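Serine racemase (Enterococcus faecalis, PDB 4ECL) is an alanine racemase-family enzyme whose cytoplasmic part joins a TIM-barrel-like N-terminal domain to a C-terminal beta domain and forms a dimer. Local coordinates at residues 66-69 / 70-73; 180-183 / 184-188; 286-289 / 290-294. All coordinates share one frame; numbering follows the deposited sequence.

Contact 1 of 3, residues 66-69 / 70-73; sequences IDEG and IRLR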
ATOM      1  N   ILE A  66      17.749  -3.548  -6.496  1.00 21.01           N
ATOM      2  CA  ILE A  66      18.390  -4.823  -6.796  1.00 21.63           C
ATOM      3  C   ILE A  66      17.504  -6.018  -6.414  1.00 24.21           C
ATOM      4  O   ILE A  66      17.534  -7.057  -7.078  1.00 28.48           O
ATOM      5  CB  ILE A  66      19.761  -4.955  -6.094  1.00 23.23           C
ATOM      6  CG1 ILE A  66      20.475  -6.228  -6.558  1.00 26.25           C
ATOM      7  CG2 ILE A  66      19.598  -4.943  -4.562  1.00 24.29           C
ATOM      8  CD1 ILE A  66      21.911  -6.327  -6.091  1.00 26.68           C
ATOM      9  N   ASP A  67      16.708  -5.876  -5.357  1.00 28.69           N
ATOM     10  CA  ASP A  67      15.833  -6.978  -4.937  1.00 27.48           C
ATOM     11  C   ASP A  67      14.717  -7.250  -5.949  1.00 23.18           C
ATOM     12  O   ASP A  67      14.323  -8.397  -6.164  1.00 25.70           O
ATOM     13  CB  ASP A  67      15.284  -6.729  -3.539  1.00 32.26           C
ATOM     14  CG  ASP A  67      16.390  -6.563  -2.518  1.00 38.20           C
ATOM     15  OD1 ASP A  67      16.901  -7.590  -2.030  1.00 34.25           O
ATOM     16  OD2 ASP A  67      16.774  -5.407  -2.245  1.00 40.82           O
ATOM     17  N   GLU A  68      14.212  -6.195  -6.571  1.00 22.85           N
ATOM     18  CA  GLU A  68      13.316  -6.369  -7.706  1.00 25.50           C
ATOM     19  C   GLU A  68      14.023  -7.065  -8.859  1.00 24.64           C
ATOM     20  O   GLU A  68      13.476  -7.985  -9.456  1.00 25.65           O
ATOM     21  CB  GLU A  68      12.755  -5.027  -8.151  1.00 23.01           C
ATOM     22  CG  GLU A  68      11.732  -4.488  -7.175  1.00 26.57           C
ATOM     23  CD  GLU A  68      11.239  -3.124  -7.569  1.00 29.79           C
ATOM     24  OE1 GLU A  68      11.919  -2.477  -8.387  1.00 32.54           O
ATOM     25  OE2 GLU A  68      10.178  -2.698  -7.069  1.00 29.49           O
ATOM     26  N   GLY A  69      15.244  -6.634  -9.158  1.00 25.86           N
ATOM     27  CA  GLY A  69      16.029  -7.235 -10.228  1.00 23.89           C
ATOM     28  C   GLY A  69      16.314  -8.717 -10.017  1.00 24.19           C
ATOM     29  O   GLY A  69      16.180  -9.529 -10.937  1.00 22.96           O
ATOM     30  N   ILE A  70      16.717  -9.072  -8.801  1.00 19.21           N
ATOM     31  CA  ILE A  70      16.969 -10.461  -8.456  1.00 24.82           C
ATOM     32  C   ILE A  70      15.675 -11.299  -8.587  1.00 27.84           C
ATOM     33  O   ILE A  70      15.700 -12.423  -9.105  1.00 26.24           O
ATOM     34  CB  ILE A  70      17.555 -10.558  -7.029  1.00 27.26           C
ATOM     35  CG1 ILE A  70      18.967  -9.985  -7.003  1.00 28.19           C
ATOM     36  CG2 ILE A  70      17.600 -11.991  -6.543  1.00 27.65           C
ATOM     37  CD1 ILE A  70      19.599 -10.056  -5.620  1.00 31.15           C
ATOM     38  N   ARG A  71      14.550 -10.741  -8.141  1.00 24.29           N
ATOM     39  CA  ARG A  71      13.258 -11.420  -8.301  1.00 28.37           C
ATOM     40  C   ARG A  71      12.947 -11.730  -9.764  1.00 28.23           C
ATOM     41  O   ARG A  71      12.490 -12.828 -10.080  1.00 22.39           O
ATOM     42  CB  ARG A  71      12.125 -10.610  -7.675  1.00 26.86           C
ATOM     43  CG  ARG A  71      12.000 -10.830  -6.172  1.00 36.13           C
ATOM     44  CD  ARG A  71      11.091  -9.800  -5.537  1.00 37.45           C
ATOM     45  NE  ARG A  71       9.728  -9.908  -6.034  1.00 37.31           N
ATOM     46  CZ  ARG A  71       8.900  -8.877  -6.163  1.00 41.98           C
ATOM     47  NH1 ARG A  71       9.303  -7.651  -5.843  1.00 40.32           N
ATOM     48  NH2 ARG A  71       7.671  -9.071  -6.625  1.00 43.96           N
ATOM     49  N   LEU A  72      13.224 -10.777 -10.654  1.00 26.49           N
ATOM     50  CA  LEU A  72      13.002 -10.987 -12.083  1.00 20.54           C
ATOM     51  C   LEU A  72      13.800 -12.170 -12.586  1.00 23.45           C
ATOM     52  O   LEU A  72      13.275 -13.013 -13.314  1.00 30.34           O
ATOM     53  CB  LEU A  72      13.352  -9.743 -12.888  1.00 19.09           C
ATOM     54  CG  LEU A  72      12.453  -8.543 -12.612  1.00 18.09           C
ATOM     55  CD1 LEU A  72      12.725  -7.472 -13.649  1.00 17.21           C
ATOM     56  CD2 LEU A  72      11.006  -9.011 -12.688  1.00 28.45           C
ATOM     57  N   ARG A  73      15.062 -12.235 -12.186  1.00 24.19           N
ATOM     58  CA  ARG A  73      15.935 -13.348 -12.553  1.00 29.07           C
ATOM     59  C   ARG A  73      15.364 -14.675 -12.062  1.00 33.01           C
ATOM     60  O   ARG A  73      15.454 -15.694 -12.750  1.00 31.36           O
ATOM     61  CB  ARG A  73      17.347 -13.144 -11.981  1.00 26.97           C
ATOM     62  CG  ARG A  73      18.160 -12.022 -12.644  1.00 28.64           C
ATOM     63  CD  ARG A  73      18.289 -12.248 -14.147  1.00 29.35           C
ATOM     64  NE  ARG A  73      19.199 -11.290 -14.779  1.00 32.73           N
ATOM     65  CZ  ARG A  73      19.054 -10.816 -16.012  1.00 35.55           C
ATOM     66  NH1 ARG A  73      18.025 -11.203 -16.755  1.00 30.76           N
ATOM     67  NH2 ARG A  73      19.935  -9.947 -16.503  1.00 34.05           N
TER
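Ile-70 N reaches back to Ile-66 O at 2.8 Å, and the same bond, from the N-H of residue i+4 to the O of residue i, recurs from Arg-71 N to Asp-67 O, Leu-72 N to Glu-68 O and Arg-73 N to Gly-69 O, making 66-73 unbroken alpha helix. Ile-66 and Ile-70, one turn apart, lie side by side and point the same way: Ile-66 CG1 meets Ile-70 CD1 at 4.0 Å. With chi1 at -69°, CG1 of Ile-70 sits beside its backbone N and passes 3.3 Å from Ile-66 O. Both isoleucines continue onto helix 92-97 through Glu-94. On another side of the helix, the Arg-71 aliphatic chain runs along Asp-67 O, its CG 3.4 Å from that oxygen, before bending at chi3. The guanidinium then passes Glu-68 obliquely, with Arg-71 NH1 4.2 Å from Glu-68 CG. The charged ends have other partners: Arg-71 forms a salt bridge with Glu-40, while Glu-68 takes the backbone N-H groups of Ala-64 and Ala-39 and forms a salt bridge to Arg-367 of the second subunit. This is the helix of a beta-alpha-beta unit, strand 60-63, helix 66-74, strand 80-83, in the parallel barrel of a TIM-barrel-like domain.

Contact 2 of 3, residues 180-183 / 184-188; sequences GSFY and KVLDW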
ATOM      1  N   GLY A 180      19.120  20.122 -23.761  1.00 28.07           N
ATOM      2  CA  GLY A 180      20.301  20.836 -24.216  1.00 26.72           C
ATOM      3  C   GLY A 180      21.515  20.549 -23.344  1.00 28.93           C
ATOM      4  O   GLY A 180      22.615  20.300 -23.850  1.00 30.92           O
ATOM      5  N   SER A 181      21.318  20.581 -22.031  1.00 28.44           N
ATOM      6  CA  SER A 181      22.401  20.322 -21.089  1.00 32.38           C
ATOM      7  C   SER A 181      22.929  18.916 -21.289  1.00 30.32           C
ATOM      8  O   SER A 181      24.127  18.674 -21.196  1.00 27.45           O
ATOM      9  CB  SER A 181      21.905  20.452 -19.648  1.00 42.88           C
ATOM     10  OG  SER A 181      21.256  21.692 -19.452  1.00 51.07           O
ATOM     11  N   PHE A 182      22.022  17.984 -21.551  1.00 24.90           N
ATOM     12  CA  PHE A 182      22.404  16.588 -21.673  1.00 21.20           C
ATOM     13  C   PHE A 182      23.338  16.356 -22.863  1.00 27.90           C
ATOM     14  O   PHE A 182      24.343  15.652 -22.753  1.00 27.48           O
ATOM     15  CB  PHE A 182      21.159  15.700 -21.793  1.00 20.81           C
ATOM     16  CG  PHE A 182      21.469  14.239 -21.798  1.00 22.78           C
ATOM     17  CD1 PHE A 182      21.774  13.580 -20.617  1.00 27.55           C
ATOM     18  CD2 PHE A 182      21.455  13.523 -22.978  1.00 21.73           C
ATOM     19  CE1 PHE A 182      22.062  12.228 -20.617  1.00 28.05           C
ATOM     20  CE2 PHE A 182      21.747  12.176 -22.984  1.00 24.19           C
ATOM     21  CZ  PHE A 182      22.054  11.527 -21.806  1.00 24.31           C
ATOM     22  N   TYR A 183      22.995  16.930 -24.010  1.00 31.75           N
ATOM     23  CA  TYR A 183      23.804  16.724 -25.207  1.00 33.57           C
ATOM     24  C   TYR A 183      25.094  17.535 -25.169  1.00 32.76           C
ATOM     25  O   TYR A 183      26.094  17.159 -25.788  1.00 29.11           O
ATOM     26  CB  TYR A 183      22.991  16.993 -26.475  1.00 33.60           C
ATOM     27  CG  TYR A 183      21.992  15.886 -26.746  1.00 36.75           C
ATOM     28  CD1 TYR A 183      22.421  14.632 -27.165  1.00 37.51           C
ATOM     29  CD2 TYR A 183      20.630  16.082 -26.560  1.00 34.76           C
ATOM     30  CE1 TYR A 183      21.523  13.610 -27.400  1.00 35.09           C
ATOM     31  CE2 TYR A 183      19.722  15.062 -26.797  1.00 32.34           C
ATOM     32  CZ  TYR A 183      20.175  13.827 -27.220  1.00 35.13           C
ATOM     33  OH  TYR A 183      19.285  12.798 -27.467  1.00 32.47           O
ATOM     34  N   LYS A 184      25.075  18.637 -24.428  1.00 32.95           N
ATOM     35  CA  LYS A 184      26.311  19.368 -24.168  1.00 35.76           C
ATOM     36  C   LYS A 184      27.317  18.433 -23.499  1.00 32.02           C
ATOM     37  O   LYS A 184      28.486  18.381 -23.903  1.00 31.25           O
ATOM     38  CB  LYS A 184      26.055  20.609 -23.318  1.00 39.17           C
ATOM     39  CG  LYS A 184      25.476  21.780 -24.093  1.00 45.15           C
ATOM     40  CD  LYS A 184      25.330  23.021 -23.213  1.00 55.61           C
ATOM     41  CE  LYS A 184      24.979  24.265 -24.033  1.00 62.15           C
ATOM     42  NZ  LYS A 184      23.768  24.077 -24.894  1.00 66.21           N
ATOM     43  N   VAL A 185      26.856  17.679 -22.501  1.00 33.05           N
ATOM     44  CA  VAL A 185      27.698  16.672 -21.854  1.00 32.70           C
ATOM     45  C   VAL A 185      28.225  15.660 -22.866  1.00 32.96           C
ATOM     46  O   VAL A 185      29.423  15.362 -22.895  1.00 32.23           O
ATOM     47  CB  VAL A 185      26.954  15.882 -20.776  1.00 30.09           C
ATOM     48  CG1 VAL A 185      27.798  14.683 -20.337  1.00 26.44           C
ATOM     49  CG2 VAL A 185      26.604  16.772 -19.579  1.00 28.59           C
ATOM     50  N   LEU A 186      27.322  15.130 -23.686  1.00 27.08           N
ATOM     51  CA  LEU A 186      27.694  14.161 -24.714  1.00 31.97           C
ATOM     52  C   LEU A 186      28.743  14.716 -25.693  1.00 35.71           C
ATOM     53  O   LEU A 186      29.708  14.027 -26.037  1.00 35.12           O
ATOM     54  CB  LEU A 186      26.463  13.692 -25.488  1.00 29.30           C
ATOM     55  CG  LEU A 186      25.361  12.992 -24.693  1.00 28.25           C
ATOM     56  CD1 LEU A 186      24.499  12.158 -25.628  1.00 27.45           C
ATOM     57  CD2 LEU A 186      25.946  12.128 -23.601  1.00 27.80           C
ATOM     58  N   ASP A 187      28.547  15.955 -26.140  1.00 33.32           N
ATOM     59  CA  ASP A 187      29.484  16.584 -27.063  1.00 34.54           C
ATOM     60  C   ASP A 187      30.845  16.691 -26.394  1.00 39.59           C
ATOM     61  O   ASP A 187      31.873  16.357 -26.985  1.00 40.94           O
ATOM     62  CB  ASP A 187      29.008  17.982 -27.448  1.00 47.18           C
ATOM     63  CG  ASP A 187      27.768  17.964 -28.302  1.00 58.76           C
ATOM     64  OD1 ASP A 187      27.504  16.929 -28.954  1.00 65.46           O
ATOM     65  OD2 ASP A 187      27.057  18.991 -28.325  1.00 62.36           O
ATOM     66  N   TRP A 188      30.838  17.163 -25.153  1.00 37.54           N
ATOM     67  CA  TRP A 188      32.067  17.315 -24.392  1.00 34.81           C
ATOM     68  C   TRP A 188      32.767  15.967 -24.225  1.00 32.27           C
ATOM     69  O   TRP A 188      33.970  15.866 -24.415  1.00 38.59           O
ATOM     70  CB  TRP A 188      31.779  17.945 -23.029  1.00 42.67           C
ATOM     71  CG  TRP A 188      33.026  18.295 -22.252  1.00 42.05           C
ATOM     72  CD1 TRP A 188      33.662  19.497 -22.227  1.00 47.39           C
ATOM     73  CD2 TRP A 188      33.778  17.425 -21.400  1.00 38.75           C
ATOM     74  NE1 TRP A 188      34.769  19.431 -21.418  1.00 51.59           N
ATOM     75  CE2 TRP A 188      34.857  18.166 -20.893  1.00 48.11           C
ATOM     76  CE3 TRP A 188      33.637  16.087 -21.014  1.00 41.43           C
ATOM     77  CZ2 TRP A 188      35.796  17.620 -20.020  1.00 51.91           C
ATOM     78  CZ3 TRP A 188      34.563  15.544 -20.153  1.00 48.31           C
ATOM     79  CH2 TRP A 188      35.632  16.309 -19.663  1.00 52.58           C
TER
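One methyl of Leu-186 is shared by both aromatic rings of this helical turn. Leu-186 CD1 lies 3.6 Å from Tyr-183 CD1, three residues earlier, and 3.8 Å from Phe-182 CE2, four residues earlier. The two approaches differ: Tyr-183 and Leu-186 run side by side and point the same way, whereas Phe-182 and Leu-186 cross at a slant, and the methyl meets each ring obliquely. The rings also touch each other, with Phe-182 CD2 standing 4.2 Å above the centre of one face of the Tyr-183 ring. The two rings leave the helix by different first torsions: Phe-182 has CG anti to its backbone N (-175°), Tyr-183 has CG anti to its carbonyl carbon (-73°). Leu-186 CG also rests 3.4 Å from Phe-182 O, the carbonyl that accepts the Leu-186 N-H. Lys-184 lays its chain back along the previous turn, Lys-184 CG coming 3.2 Å from Gly-180 O, before bending at chi4. The backbone bond from Asp-187 N to Tyr-183 O, at 2.8 Å, continues the helix. Phe-182 and Leu-186 both press on Ile-157 of strand 152-158 and Val-199 of strand 198-200. This is the amphipathic helix of a beta-alpha-beta crossover, its apolar flank against the parallel strands of the TIM-barrel-like domain and its Lys-184 and Asp-187 flank toward solvent.

Contact 3 of 3, residues 286-289 / 290-294; sequences DGFP and RNLSC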
ATOM      1  N   ASP A 286      -6.223  -2.977   1.239  1.00 18.81           N
ATOM      2  CA  ASP A 286      -6.059  -3.596  -0.071  1.00 17.36           C
ATOM      3  C   ASP A 286      -5.611  -2.544  -1.081  1.00 25.58           C
ATOM      4  O   ASP A 286      -5.438  -2.837  -2.259  1.00 30.08           O
ATOM      5  CB  ASP A 286      -7.363  -4.262  -0.536  1.00 16.72           C
ATOM      6  CG  ASP A 286      -7.795  -5.391   0.367  1.00 26.19           C
ATOM      7  OD1 ASP A 286      -7.188  -6.485   0.288  1.00 23.53           O
ATOM      8  OD2 ASP A 286      -8.757  -5.192   1.143  1.00 28.34           O
ATOM      9  N   GLY A 287      -5.425  -1.314  -0.615  1.00 26.39           N
ATOM     10  CA  GLY A 287      -4.954  -0.248  -1.480  1.00 23.70           C
ATOM     11  C   GLY A 287      -6.058   0.540  -2.143  1.00 23.60           C
ATOM     12  O   GLY A 287      -5.813   1.314  -3.062  1.00 30.66           O
ATOM     13  N   PHE A 288      -7.291   0.340  -1.707  1.00 24.30           N
ATOM     14  CA  PHE A 288      -8.372   1.179  -2.198  1.00 20.91           C
ATOM     15  C   PHE A 288      -8.496   2.349  -1.220  1.00 26.75           C
ATOM     16  O   PHE A 288      -8.974   2.182  -0.104  1.00 31.81           O
ATOM     17  CB  PHE A 288      -9.666   0.365  -2.319  1.00 24.03           C
ATOM     18  CG  PHE A 288     -10.732   1.029  -3.150  1.00 26.15           C
ATOM     19  CD1 PHE A 288     -10.571   1.181  -4.518  1.00 31.63           C
ATOM     20  CD2 PHE A 288     -11.904   1.491  -2.558  1.00 27.66           C
ATOM     21  CE1 PHE A 288     -11.548   1.790  -5.282  1.00 29.09           C
ATOM     22  CE2 PHE A 288     -12.889   2.097  -3.309  1.00 26.05           C
ATOM     23  CZ  PHE A 288     -12.710   2.252  -4.679  1.00 29.98           C
ATOM     24  N   PRO A 289      -8.036   3.537  -1.633  1.00 28.70           N
ATOM     25  CA  PRO A 289      -7.819   4.693  -0.746  1.00 26.43           C
ATOM     26  C   PRO A 289      -9.027   5.087   0.108  1.00 24.57           C
ATOM     27  O   PRO A 289     -10.123   5.269  -0.406  1.00 26.36           O
ATOM     28  CB  PRO A 289      -7.501   5.826  -1.722  1.00 31.95           C
ATOM     29  CG  PRO A 289      -7.015   5.146  -2.961  1.00 32.28           C
ATOM     30  CD  PRO A 289      -7.760   3.859  -3.045  1.00 33.05           C
ATOM     31  N   ARG A 290      -8.807   5.240   1.408  1.00 25.32           N
ATOM     32  CA  ARG A 290      -9.871   5.619   2.325  1.00 19.70           C
ATOM     33  C   ARG A 290     -10.534   6.958   1.976  1.00 27.21           C
ATOM     34  O   ARG A 290     -11.701   7.167   2.282  1.00 23.90           O
ATOM     35  CB  ARG A 290      -9.340   5.648   3.753  1.00 22.05           C
ATOM     36  CG  ARG A 290     -10.413   5.800   4.802  1.00 26.84           C
ATOM     37  CD  ARG A 290      -9.844   5.721   6.212  1.00 39.18           C
ATOM     38  NE  ARG A 290     -10.906   5.881   7.197  1.00 51.31           N
ATOM     39  CZ  ARG A 290     -11.285   7.052   7.705  1.00 62.71           C
ATOM     40  NH1 ARG A 290     -10.672   8.172   7.331  1.00 65.33           N
ATOM     41  NH2 ARG A 290     -12.272   7.099   8.594  1.00 62.72           N
ATOM     42  N   ASN A 291      -9.813   7.860   1.314  1.00 25.15           N
ATOM     43  CA  ASN A 291     -10.402   9.156   0.966  1.00 27.42           C
ATOM     44  C   ASN A 291     -11.439   9.070  -0.166  1.00 29.33           C
ATOM     45  O   ASN A 291     -12.070  10.061  -0.530  1.00 31.49           O
ATOM     46  CB  ASN A 291      -9.325  10.210   0.674  1.00 34.76           C
ATOM     47  CG  ASN A 291      -8.526   9.904  -0.582  1.00 41.74           C
ATOM     48  OD1 ASN A 291      -8.877   9.014  -1.354  1.00 43.68           O
ATOM     49  ND2 ASN A 291      -7.446  10.655  -0.796  1.00 38.99           N
ATOM     50  N   LEU A 292     -11.626   7.876  -0.710  1.00 31.25           N
ATOM     51  CA  LEU A 292     -12.755   7.631  -1.612  1.00 31.04           C
ATOM     52  C   LEU A 292     -14.090   7.450  -0.852  1.00 35.43           C
ATOM     53  O   LEU A 292     -15.142   7.248  -1.469  1.00 36.53           O
ATOM     54  CB  LEU A 292     -12.472   6.411  -2.490  1.00 26.22           C
ATOM     55  CG  LEU A 292     -11.283   6.584  -3.432  1.00 30.66           C
ATOM     56  CD1 LEU A 292     -10.992   5.313  -4.228  1.00 26.05           C
ATOM     57  CD2 LEU A 292     -11.546   7.768  -4.359  1.00 30.49           C
ATOM     58  N   SER A 293     -14.031   7.526   0.479  1.00 33.79           N
ATOM     59  CA  SER A 293     -15.197   7.345   1.342  1.00 36.60           C
ATOM     60  C   SER A 293     -16.359   8.281   1.008  1.00 39.56           C
ATOM     61  O   SER A 293     -16.165   9.331   0.397  1.00 28.88           O
ATOM     62  CB  SER A 293     -14.809   7.545   2.817  1.00 33.22           C
ATOM     63  OG  SER A 293     -14.106   6.432   3.355  1.00 30.18           O
ATOM     64  N   CYS A 294     -17.567   7.870   1.405  1.00 43.97           N
ATOM     65  CA  CYS A 294     -18.771   8.712   1.385  1.00 45.32           C
ATOM     66  C   CYS A 294     -19.155   9.343   0.042  1.00 45.91           C
ATOM     67  O   CYS A 294     -19.354  10.558  -0.037  1.00 46.85           O
ATOM     68  CB  CYS A 294     -18.660   9.819   2.434  1.00 49.85           C
ATOM     69  SG  CYS A 294     -17.830   9.301   3.934  1.00 79.51           S
TER
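Leu-292 N closes a tight turn onto Pro-289 O, 3.0 Å away, a bond from residue i+3 back to residue i that opens the short 3-10 segment 290-292. The donor stands 47° out of the carbonyl plane, off the lone pairs of the oxygen. Ahead of this turn, Gly-287 takes a positive phi of 91°, and the chain then extends through Phe-288 and Pro-289. Across the turn the apolar work falls to one methyl. Leu-292 CD1 sits over one face of the Phe-288 ring, displaced toward the rim and 3.8 Å from its centroid, a CH-pi contact in which the two side chains cross at about a right angle. Leu-292 CD1 also lies 3.7 Å from Pro-289 CD, but here proline and leucine run side by side. Leu-292 packs on Val-349 of helix 346-352 as well. The Asn-291 side chain, its CG between the backbone N and the carbonyl carbon (chi1 67°), brings OD1 to 3.5 Å from Pro-289 CB. In the next, overlapping turn Arg-290 O accepts from both N and OG of Ser-293, the latter at 2.7 Å and in the carbonyl plane. Arg-290 thus links the two chains through its own N-H, bonded to Glu-359 of the second subunit, while its carbonyl is held twice within the chain; the buried Asn-291 OD1 has no partner in the model, and that amide is held through ND2, bonded to Ala-353 O.

How the contacts relate
Along the chain the contacts come in series. Contacts 1 and 2 belong to the N-terminal, TIM-barrel-like domain, each on the helix of a beta-alpha-beta unit: helix 66-74 and helix 169-191 serve the same curled parallel sheet, yet their contact centres are about 32 Å apart. Contact 3 lies in the C-terminal domain, in the loop between strands 275-280 and 298-301 of the mixed sheet, with its centre about 30 Å from that of contact 1 and 45 Å from that of contact 2. None touches another. Contacts 1 and 3 both reach the second subunit, whereas contact 2 meets no other chain, so dimer contacts come from both domains.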